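Local coordinates for thioredoxin reductase (Streptococcus pyogenes, PDB 5UWY), which catalyses the NADPH-dependent reduction of the thioredoxin disulfide, probably passing electrons through its bound FAD and a redox-active cysteine pair, at residues 115-119 with 120-124; 159-162 with 163-167; 189-192 with 193-196; 259-262 with 263-267. All coordinates share one frame; numbering follows the deposited sequence.

Interaction 1: residues 115-119 with 120-124; sequences RVLGV and PGEEY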
loop_
_atom_site.group_PDB
_atom_site.type_symbol
_atom_site.label_atom_id
_atom_site.label_comp_id
_atom_site.label_asym_id
_atom_site.label_seq_id
_atom_site.Cartn_x
_atom_site.Cartn_y
_atom_site.Cartn_z
ATOM N N ARG A 115 2.216 1.796 23.393
ATOM C CA ARG A 115 2.318 1.850 24.844
ATOM C C ARG A 115 2.709 3.257 25.278
ATOM O O ARG A 115 3.376 3.992 24.545
ATOM C CB ARG A 115 3.329 0.826 25.364
ATOM C CG ARG A 115 2.902 -0.619 25.144
ATOM C CD ARG A 115 3.999 -1.616 25.505
ATOM N NE ARG A 115 3.893 -2.063 26.893
ATOM C CZ ARG A 115 4.744 -1.723 27.855
ATOM N NH1 ARG A 115 5.773 -0.931 27.581
ATOM N NH2 ARG A 115 4.567 -2.174 29.091
ATOM N N VAL A 116 2.271 3.646 26.473
ATOM C CA VAL A 116 2.445 5.007 26.955
ATOM C C VAL A 116 3.360 4.997 28.176
ATOM O O VAL A 116 3.735 3.946 28.695
ATOM C CB VAL A 116 1.101 5.686 27.278
ATOM C CG1 VAL A 116 0.240 5.776 26.026
ATOM C CG2 VAL A 116 0.377 4.926 28.372
ATOM N N LEU A 117 3.715 6.197 28.630
ATOM C CA LEU A 117 4.672 6.366 29.716
ATOM C C LEU A 117 4.017 6.562 31.075
ATOM O O LEU A 117 4.647 6.272 32.097
ATOM C CB LEU A 117 5.586 7.560 29.429
ATOM C CG LEU A 117 7.083 7.417 29.697
ATOM C CD1 LEU A 117 7.546 6.004 29.402
ATOM C CD2 LEU A 117 7.850 8.416 28.847
ATOM N N GLY A 118 2.776 7.042 31.116
ATOM C CA GLY A 118 2.120 7.332 32.375
ATOM C C GLY A 118 2.476 8.672 32.970
ATOM O O GLY A 118 2.525 8.802 34.198
ATOM N N VAL A 119 2.719 9.678 32.138
ATOM C CA VAL A 119 3.225 10.971 32.587
ATOM C C VAL A 119 2.159 12.033 32.341
ATOM O O VAL A 119 1.528 12.038 31.275
ATOM C CB VAL A 119 4.545 11.312 31.874
ATOM C CG1 VAL A 119 4.796 12.811 31.861
ATOM C CG2 VAL A 119 5.704 10.570 32.523
ATOM N N PRO A 120 1.907 12.933 33.293
ATOM C CA PRO A 120 0.929 14.003 33.049
ATOM C C PRO A 120 1.451 14.980 32.006
ATOM O O PRO A 120 2.571 15.485 32.112
ATOM C CB PRO A 120 0.775 14.665 34.421
ATOM C CG PRO A 120 2.061 14.378 35.117
ATOM C CD PRO A 120 2.497 13.019 34.641
ATOM N N GLY A 121 0.627 15.241 30.993
ATOM C CA GLY A 121 0.997 16.083 29.880
ATOM C C GLY A 121 1.355 15.330 28.616
ATOM O O GLY A 121 1.327 15.922 27.530
ATOM N N GLU A 122 1.694 14.044 28.727
ATOM C CA GLU A 122 1.972 13.248 27.537
ATOM C C GLU A 122 0.693 12.980 26.752
ATOM O O GLU A 122 0.667 13.109 25.523
ATOM C CB GLU A 122 2.657 11.938 27.927
ATOM C CG GLU A 122 2.240 10.749 27.082
ATOM C CD GLU A 122 2.787 9.440 27.604
ATOM O OE1 GLU A 122 3.978 9.164 27.362
ATOM O OE2 GLU A 122 2.030 8.690 28.257
ATOM N N GLU A 123 -0.379 12.583 27.445
ATOM C CA GLU A 123 -1.682 12.513 26.792
ATOM C C GLU A 123 -2.033 13.841 26.151
ATOM O O GLU A 123 -2.465 13.891 24.992
ATOM C CB GLU A 123 -2.760 12.100 27.803
ATOM C CG GLU A 123 -4.132 11.746 27.210
ATOM C CD GLU A 123 -4.986 12.956 26.869
ATOM O OE1 GLU A 123 -6.005 12.786 26.167
ATOM O OE2 GLU A 123 -4.662 14.070 27.334
ATOM N N TYR A 124 -1.827 14.926 26.890
ATOM C CA TYR A 124 -2.302 16.229 26.451
ATOM C C TYR A 124 -1.640 16.660 25.146
ATOM O O TYR A 124 -2.326 17.007 24.177
ATOM C CB TYR A 124 -2.055 17.252 27.553
ATOM C CG TYR A 124 -2.848 18.517 27.394
ATOM C CD1 TYR A 124 -4.197 18.560 27.716
ATOM C CD2 TYR A 124 -2.247 19.668 26.919
ATOM C CE1 TYR A 124 -4.925 19.723 27.568
ATOM C CE2 TYR A 124 -2.960 20.830 26.769
ATOM C CZ TYR A 124 -4.295 20.851 27.093
ATOM O OH TYR A 124 -4.992 22.015 26.936
#
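Glu122 reaches back along its own chain to bring its carboxylate against the backbone of Leu117 and Gly118. The firm bond runs from Leu117 N to Glu122 OE2 at 3.0 Å (N-H...O 152°), and it uses the syn lone pair, on the side of the other oxygen. Leu117 N also makes a weak bond to Glu122 OE1 at 3.2 Å, so one N-H is shared by both oxygens. A second donor, Gly118 N, adds a weak bond to Glu122 OE2 at 3.4 Å. The buried carboxylate is thus held by neutral amides, an environment that would probably suit its charged form. A chain extended beyond CG provides the necessary length. Val116 CB lies 3.3 Å from Glu122 OE2, and Leu117 CB flanks OE1.

At the turn itself, Glu122 N donates to Val119 O at 3.2 Å. Val119 CG1 packs on Pro120 CD at 3.6 Å, while the side chains of Val119 and Glu122 touch Val202 and Ile205, respectively, of strand 200-207. A backbone hydrogen bond of Arg115 with Gly238 and a bond from Arg115 NH1 to Val237 O hold the start of the loop.

The bond from Glu122 N to Val119 O, with Pro120 (phi -69°) and Gly121 (phi 103°) at the corners, defines a type II beta turn with proline followed by glycine.

Interaction 2: residues 159-162 with 163-167; sequences AIYL and TQFAK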
loop_
_atom_site.group_PDB
_atom_site.type_symbol
_atom_site.label_atom_id
_atom_site.label_comp_id
_atom_site.label_asym_id
_atom_site.label_seq_id
_atom_site.Cartn_x
_atom_site.Cartn_y
_atom_site.Cartn_z
ATOM N N ALA A 159 16.427 7.869 17.486
ATOM C CA ALA A 159 17.110 9.126 17.775
ATOM C C ALA A 159 18.024 9.535 16.626
ATOM O O ALA A 159 17.955 10.674 16.136
ATOM C CB ALA A 159 17.900 9.009 19.079
ATOM N N ILE A 160 18.892 8.623 16.170
ATOM C CA ILE A 160 19.791 9.032 15.096
ATOM C C ILE A 160 19.025 9.229 13.793
ATOM O O ILE A 160 19.460 9.994 12.926
ATOM C CB ILE A 160 20.965 8.050 14.928
ATOM C CG1 ILE A 160 20.515 6.612 15.174
ATOM C CG2 ILE A 160 22.109 8.430 15.863
ATOM C CD1 ILE A 160 21.617 5.599 14.952
ATOM N N TYR A 161 17.871 8.580 13.633
ATOM C CA TYR A 161 16.995 8.951 12.526
ATOM C C TYR A 161 16.483 10.374 12.703
ATOM O O TYR A 161 16.369 11.129 11.729
ATOM C CB TYR A 161 15.826 7.974 12.400
ATOM C CG TYR A 161 14.784 8.408 11.387
ATOM C CD1 TYR A 161 14.993 8.234 10.023
ATOM C CD2 TYR A 161 13.594 8.998 11.794
ATOM C CE1 TYR A 161 14.042 8.631 9.095
ATOM C CE2 TYR A 161 12.641 9.400 10.872
ATOM C CZ TYR A 161 12.870 9.214 9.525
ATOM O OH TYR A 161 11.921 9.614 8.611
ATOM N N LEU A 162 16.180 10.761 13.943
ATOM C CA LEU A 162 15.721 12.117 14.208
ATOM C C LEU A 162 16.814 13.156 13.993
ATOM O O LEU A 162 16.495 14.333 13.790
ATOM C CB LEU A 162 15.172 12.215 15.631
ATOM C CG LEU A 162 13.761 11.651 15.795
ATOM C CD1 LEU A 162 13.274 11.789 17.226
ATOM C CD2 LEU A 162 12.810 12.335 14.829
ATOM N N THR A 163 18.089 12.757 14.023
ATOM C CA THR A 163 19.155 13.706 13.710
ATOM C C THR A 163 19.056 14.245 12.286
ATOM O O THR A 163 19.694 15.257 11.974
ATOM C CB THR A 163 20.531 13.068 13.913
ATOM O OG1 THR A 163 20.703 11.984 12.991
ATOM C CG2 THR A 163 20.680 12.556 15.332
ATOM N N GLN A 164 18.276 13.596 11.417
ATOM C CA GLN A 164 18.117 14.061 10.045
ATOM C C GLN A 164 17.285 15.333 9.936
ATOM O O GLN A 164 17.235 15.925 8.853
ATOM C CB GLN A 164 17.484 12.962 9.190
ATOM C CG GLN A 164 18.312 11.696 9.100
ATOM C CD GLN A 164 19.249 11.702 7.912
ATOM O OE1 GLN A 164 18.815 11.590 6.766
ATOM N NE2 GLN A 164 20.543 11.838 8.180
ATOM N N PHE A 165 16.632 15.757 11.011
ATOM C CA PHE A 165 15.849 16.988 11.008
ATOM C C PHE A 165 16.225 17.931 12.137
ATOM O O PHE A 165 16.337 19.138 11.911
ATOM C CB PHE A 165 14.346 16.674 11.099
ATOM C CG PHE A 165 13.927 15.458 10.330
ATOM C CD1 PHE A 165 13.616 15.551 8.987
ATOM C CD2 PHE A 165 13.825 14.225 10.952
ATOM C CE1 PHE A 165 13.223 14.440 8.276
ATOM C CE2 PHE A 165 13.433 13.106 10.245
ATOM C CZ PHE A 165 13.131 13.215 8.904
ATOM N N ALA A 166 16.423 17.415 13.345
ATOM C CA ALA A 166 16.616 18.253 14.515
ATOM C C ALA A 166 18.042 18.792 14.579
ATOM O O ALA A 166 18.972 18.249 13.975
ATOM C CB ALA A 166 16.301 17.470 15.790
ATOM N N LYS A 167 18.201 19.885 15.327
ATOM C CA LYS A 167 19.531 20.414 15.600
ATOM C C LYS A 167 20.239 19.617 16.685
ATOM O O LYS A 167 21.464 19.464 16.639
ATOM C CB LYS A 167 19.443 21.887 16.004
#
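Tyr161 and Phe165, four residues apart, meet as an offset edge-to-face pair: the edge of Phe165 is turned toward the face of Tyr161, with centroids 5.6 Å apart and planes at 76°. The nearest ring carbons are Tyr161 CE2 and Phe165 CE2, at 3.8 Å. Farther along the same edge, Phe165 CZ lies 3.8 Å from Tyr161 OH. Tyr161 holds its ring there with CG opposite the backbone N (chi1 172°). One face of Phe165 is covered by Gln164 CB, which sits over the ring centre.

The backbone places both rings. Thr163 N donates to Ala159 O at 3.0 Å, a bond to the residue four back, as in an alpha helix. Gln164 N then turns to Tyr161 O at 3.1 Å, three residues back. Leu162 O accepts from both Phe165 N and Ala166 N, each at 3.1 Å. The two bonds on Leu162 O carry the chain from the helix into the loop, where Phe165 sits.

Farther out, the Tyr161 ring makes an edge-to-face pair with Tyr300 of the second subunit, and Phe165 packs on Arg25 of that subunit. On the sheet side, Leu162 reaches Leu146 and Val148 of strand 145-149 and Val169 of strand 168-172, so the end of helix 153-162 is wedged between its own parallel sheet and the dimer partner.

Interaction 3: residues 189-192 with 193-196; sequences FAND and KVDF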
loop_
_atom_site.group_PDB
_atom_site.type_symbol
_atom_site.label_atom_id
_atom_site.label_comp_id
_atom_site.label_asym_id
_atom_site.label_seq_id
_atom_site.Cartn_x
_atom_site.Cartn_y
_atom_site.Cartn_z
ATOM N N PHE A 189 27.059 7.466 19.937
ATOM C CA PHE A 189 28.141 8.252 20.522
ATOM C C PHE A 189 28.948 8.978 19.452
ATOM O O PHE A 189 29.525 10.039 19.723
ATOM C CB PHE A 189 29.059 7.356 21.356
ATOM C CG PHE A 189 28.340 6.533 22.392
ATOM C CD1 PHE A 189 27.286 7.066 23.121
ATOM C CD2 PHE A 189 28.723 5.223 22.642
ATOM C CE1 PHE A 189 26.627 6.308 24.073
ATOM C CE2 PHE A 189 28.067 4.458 23.590
ATOM C CZ PHE A 189 27.019 5.002 24.307
ATOM N N ALA A 190 28.986 8.435 18.231
ATOM C CA ALA A 190 29.751 9.055 17.154
ATOM C C ALA A 190 29.041 10.262 16.551
ATOM O O ALA A 190 29.709 11.195 16.089
ATOM C CB ALA A 190 30.046 8.024 16.064
ATOM N N ASN A 191 27.710 10.273 16.544
ATOM C CA ASN A 191 26.979 11.387 15.953
ATOM C C ASN A 191 27.058 12.609 16.862
ATOM O O ASN A 191 26.887 12.510 18.080
ATOM C CB ASN A 191 25.522 10.989 15.698
ATOM C CG ASN A 191 24.678 12.134 15.144
ATOM O OD1 ASN A 191 24.449 13.146 15.811
ATOM N ND2 ASN A 191 24.213 11.972 13.912
ATOM N N ASP A 192 27.313 13.771 16.256
ATOM C CA ASP A 192 27.485 14.993 17.035
ATOM C C ASP A 192 26.172 15.458 17.648
ATOM O O ASP A 192 26.149 15.948 18.783
ATOM C CB ASP A 192 28.069 16.104 16.159
ATOM C CG ASP A 192 29.334 15.684 15.441
ATOM O OD1 ASP A 192 29.903 14.635 15.805
ATOM O OD2 ASP A 192 29.754 16.403 14.512
ATOM N N LYS A 193 25.068 15.317 16.916
ATOM C CA LYS A 193 23.804 15.945 17.279
ATOM C C LYS A 193 23.038 15.193 18.355
ATOM O O LYS A 193 21.918 15.594 18.686
ATOM C CB LYS A 193 22.921 16.095 16.039
ATOM C CG LYS A 193 23.630 16.696 14.841
ATOM C CD LYS A 193 22.703 17.615 14.059
ATOM C CE LYS A 193 22.702 17.278 12.577
ATOM N NZ LYS A 193 21.790 18.173 11.812
ATOM N N VAL A 194 23.587 14.121 18.910
ATOM C CA VAL A 194 22.906 13.359 19.945
ATOM C C VAL A 194 23.756 13.380 21.210
ATOM O O VAL A 194 24.976 13.173 21.159
ATOM C CB VAL A 194 22.582 11.928 19.467
ATOM C CG1 VAL A 194 23.783 11.025 19.548
ATOM C CG2 VAL A 194 21.403 11.340 20.251
ATOM N N ASP A 195 23.117 13.724 22.328
ATOM C CA ASP A 195 23.661 13.553 23.666
ATOM C C ASP A 195 22.577 12.930 24.539
ATOM O O ASP A 195 21.408 12.830 24.149
ATOM C CB ASP A 195 24.159 14.873 24.283
ATOM C CG ASP A 195 23.181 16.020 24.112
ATOM O OD1 ASP A 195 22.613 16.160 23.009
ATOM O OD2 ASP A 195 22.991 16.791 25.079
ATOM N N PHE A 196 22.974 12.495 25.733
ATOM C CA PHE A 196 22.130 11.650 26.561
ATOM C C PHE A 196 22.189 12.091 28.020
ATOM O O PHE A 196 23.175 12.674 28.481
ATOM C CB PHE A 196 22.534 10.160 26.432
ATOM C CG PHE A 196 22.976 9.757 25.043
ATOM C CD1 PHE A 196 24.276 9.943 24.617
ATOM C CD2 PHE A 196 22.059 9.232 24.142
ATOM C CE1 PHE A 196 24.655 9.584 23.319
ATOM C CE2 PHE A 196 22.437 8.873 22.849
ATOM C CZ PHE A 196 23.727 9.049 22.443
#
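Phe189, near the end of helix 182-190, meets Phe196 on strand 194-197, closing the second half of a beta-alpha-beta unit made by strand 168-172, helix 182-190 and strand 194-197. The rings form an offset edge-to-face pair in which the edge of Phe189 points at the face of Phe196; their centroids are 5.7 Å apart and their planes stand at 86°. The contact is made by Phe189 CD1, 3.6 Å from Phe196 CE1, and by Phe189 CE1, 3.9 Å from the same carbon. Trp198 touches both phenylalanines and extends the aromatic patch.

Asn191 is where the chain leaves helical backbone angles. Its CG stands opposite the backbone N (chi1 177°), which swings the amide forward over the turn. Asn191 OD1 takes a weak bond from Lys193 N (N-H...O 128°), as in an Asx turn, though the modelled distance is too short to be relied on. The aliphatic part of Asn191 also packs, with CB 4.2 Å from Val194 CG1.

Asp192 forms the bend itself, its CB close against the start of Lys193. After the turn, backbone hydrogen bonds of Lys193 with Val169, and of Asp195 with Val169 and Val171, set the new strand alongside strand 168-172, and the buried Val194 side chain touches Val169. Facing back across the turn, Val194 CG1 lies 3.7 Å from Asn191 O.

Interaction 4: residues 259-262 with 263-267; sequences ITDD and HMRTS. With PO4 (phosphate ion), chain E.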
loop_
_atom_site.group_PDB
_atom_site.type_symbol
_atom_site.label_atom_id
_atom_site.label_comp_id
_atom_site.label_asym_id
_atom_site.label_seq_id
_atom_site.Cartn_x
_atom_site.Cartn_y
_atom_site.Cartn_z
ATOM N N ILE A 259 0.689 -13.771 12.078
ATOM C CA ILE A 259 1.595 -14.196 11.019
ATOM C C ILE A 259 0.798 -14.392 9.736
ATOM O O ILE A 259 -0.194 -15.130 9.717
ATOM C CB ILE A 259 2.326 -15.491 11.409
ATOM C CG1 ILE A 259 3.351 -15.223 12.509
ATOM C CG2 ILE A 259 2.995 -16.109 10.190
ATOM C CD1 ILE A 259 3.333 -16.256 13.612
ATOM N N THR A 260 1.222 -13.723 8.665
ATOM C CA THR A 260 0.645 -13.909 7.339
ATOM C C THR A 260 1.773 -14.073 6.330
ATOM O O THR A 260 2.958 -14.018 6.674
ATOM C CB THR A 260 -0.250 -12.732 6.923
ATOM O OG1 THR A 260 0.570 -11.631 6.512
ATOM C CG2 THR A 260 -1.153 -12.296 8.067
ATOM N N ASP A 261 1.395 -14.255 5.067
ATOM C CA ASP A 261 2.318 -14.361 3.954
ATOM C C ASP A 261 2.090 -13.197 2.988
ATOM O O ASP A 261 1.440 -12.200 3.337
ATOM C CB ASP A 261 2.132 -15.719 3.283
ATOM C CG ASP A 261 0.762 -15.868 2.669
ATOM O OD1 ASP A 261 -0.210 -15.433 3.314
ATOM O OD2 ASP A 261 0.657 -16.412 1.547
ATOM N N ASP A 262 2.614 -13.335 1.766
ATOM C CA ASP A 262 2.436 -12.317 0.736
ATOM C C ASP A 262 0.974 -11.945 0.541
ATOM O O ASP A 262 0.658 -10.790 0.234
ATOM C CB ASP A 262 3.010 -12.820 -0.592
ATOM C CG ASP A 262 4.427 -12.355 -0.831
ATOM O OD1 ASP A 262 4.986 -11.666 0.047
ATOM O OD2 ASP A 262 4.983 -12.687 -1.899
ATOM N N HIS A 263 0.070 -12.908 0.711
ATOM C CA HIS A 263 -1.329 -12.748 0.346
ATOM C C HIS A 263 -2.221 -12.399 1.525
ATOM O O HIS A 263 -3.445 -12.525 1.413
ATOM C CB HIS A 263 -1.836 -14.023 -0.316
ATOM C CG HIS A 263 -1.234 -14.279 -1.658
ATOM N ND1 HIS A 263 -1.993 -14.544 -2.776
ATOM C CD2 HIS A 263 0.057 -14.293 -2.066
ATOM C CE1 HIS A 263 -1.196 -14.730 -3.812
ATOM N NE2 HIS A 263 0.053 -14.576 -3.409
HETATM N N MSE A 264 -1.642 -11.989 2.649
HETATM C CA MSE A 264 -2.403 -11.536 3.805
HETATM C C MSE A 264 -3.142 -12.690 4.474
HETATM O O MSE A 264 -3.915 -12.464 5.401
HETATM C CB MSE A 264 -3.419 -10.455 3.404
HETATM C CG MSE A 264 -2.836 -9.080 3.123
HETATM SE SE MSE A 264 -1.314 -8.568 4.221
HETATM C CE MSE A 264 0.107 -8.686 2.899
ATOM N N ARG A 265 -2.924 -13.921 4.012
ATOM C CA ARG A 265 -3.686 -15.043 4.544
ATOM C C ARG A 265 -2.939 -15.720 5.689
ATOM O O ARG A 265 -1.706 -15.761 5.728
ATOM C CB ARG A 265 -4.039 -16.069 3.456
ATOM C CG ARG A 265 -2.874 -16.714 2.733
ATOM C CD ARG A 265 -3.246 -17.093 1.305
ATOM N NE ARG A 265 -2.091 -17.571 0.546
ATOM C CZ ARG A 265 -2.048 -17.644 -0.779
ATOM N NH1 ARG A 265 -3.098 -17.271 -1.497
ATOM N NH2 ARG A 265 -0.956 -18.086 -1.389
ATOM N N THR A 266 -3.718 -16.247 6.623
ATOM C CA THR A 266 -3.277 -16.831 7.878
ATOM C C THR A 266 -3.136 -18.350 7.721
ATOM O O THR A 266 -3.600 -18.941 6.744
ATOM C CB THR A 266 -4.284 -16.420 8.969
ATOM O OG1 THR A 266 -3.980 -15.093 9.416
ATOM C CG2 THR A 266 -4.308 -17.336 10.157
ATOM N N SER A 267 -2.433 -18.982 8.670
ATOM C CA SER A 267 -2.400 -20.439 8.733
ATOM C C SER A 267 -3.798 -21.059 8.758
ATOM O O SER A 267 -3.945 -22.233 8.409
ATOM C CB SER A 267 -1.619 -20.895 9.964
ATOM O OG SER A 267 -2.254 -20.460 11.154
HETATM P P PO4 E . 3.505 -13.976 -5.246
HETATM O O1 PO4 E . 4.550 -13.668 -6.292
HETATM O O2 PO4 E . 2.727 -12.719 -4.932
HETATM O O3 PO4 E . 4.178 -14.479 -3.991
HETATM O O4 PO4 E . 2.568 -15.037 -5.771
#
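His263 and Arg265 lay their flat groups over one another: Arg265 NH2 sits 3.8 Å above the plane of the imidazole, over its centre, and His263 CG lies over the centre of the guanidinium. At the imidazole edge, near its plane, are Asp262 CB, 3.6 Å from His263 CD2, and a phosphate ion, probably from the crystallisation liquor, whose O4 takes a weak bond from His263 NE2 at 3.5 Å.

Asp261 holds the arginine from the other arm of the turn. Its OD2 forms a salt bridge with Arg265 NE at 3.1 Å, the bond itself being weak, and the carboxylate and guanidinium planes are 28° apart. Asp261 OD1 accepts a weak bond from Arg265 N at 3.2 Å. A chi1 of 64°, with CG between the backbone N and the carbonyl carbon, turns the carboxylate inward for both. The reversal is a type I beta turn, Asp261 to Met264, closed by Met264 N on Asp261 O at 3.2 Å; the directions of the two arms differ by 160°. Thr260 OG1 bonds weakly to Asp261 O, and its main partner is Arg278 NH2.

Selenomethionine Met264 packs on Asp291, Ile294 and Ala295 of helix 285-304, while Thr260 and Arg265 rest on Ala273 and Phe272. A backbone bond of Met264 with Ala273 sets the turn beside strand 271-273, the outermost strand of the parallel sheet within this chain, and Asp262 meets Asp262 of the second subunit.

Overall arrangement
Interactions 2 and 3 are neighbours, with centres 10 Å apart: Lys193 CD lies 3.4 Å from Lys167 O, and Thr163 OG1 lies 3.6 Å from Asn191 ND2, so the turns following helices 153-162 and 182-190, which lead into strands 168-172 and 194-197, pack side by side. Interaction 1 stands about 22 Å from interaction 2, centre to centre. Interaction 4, beside the other parallel sheet, is about 34 Å from interaction 1 across the chain's centre and about 40 Å from interaction 3, again between centres. In interactions 1, 2 and 4 the side chains of Val116, Tyr161 and Met264 stay about 9 to 10 Å from a bound FAD. Interactions 2 and 4 both touch the second subunit.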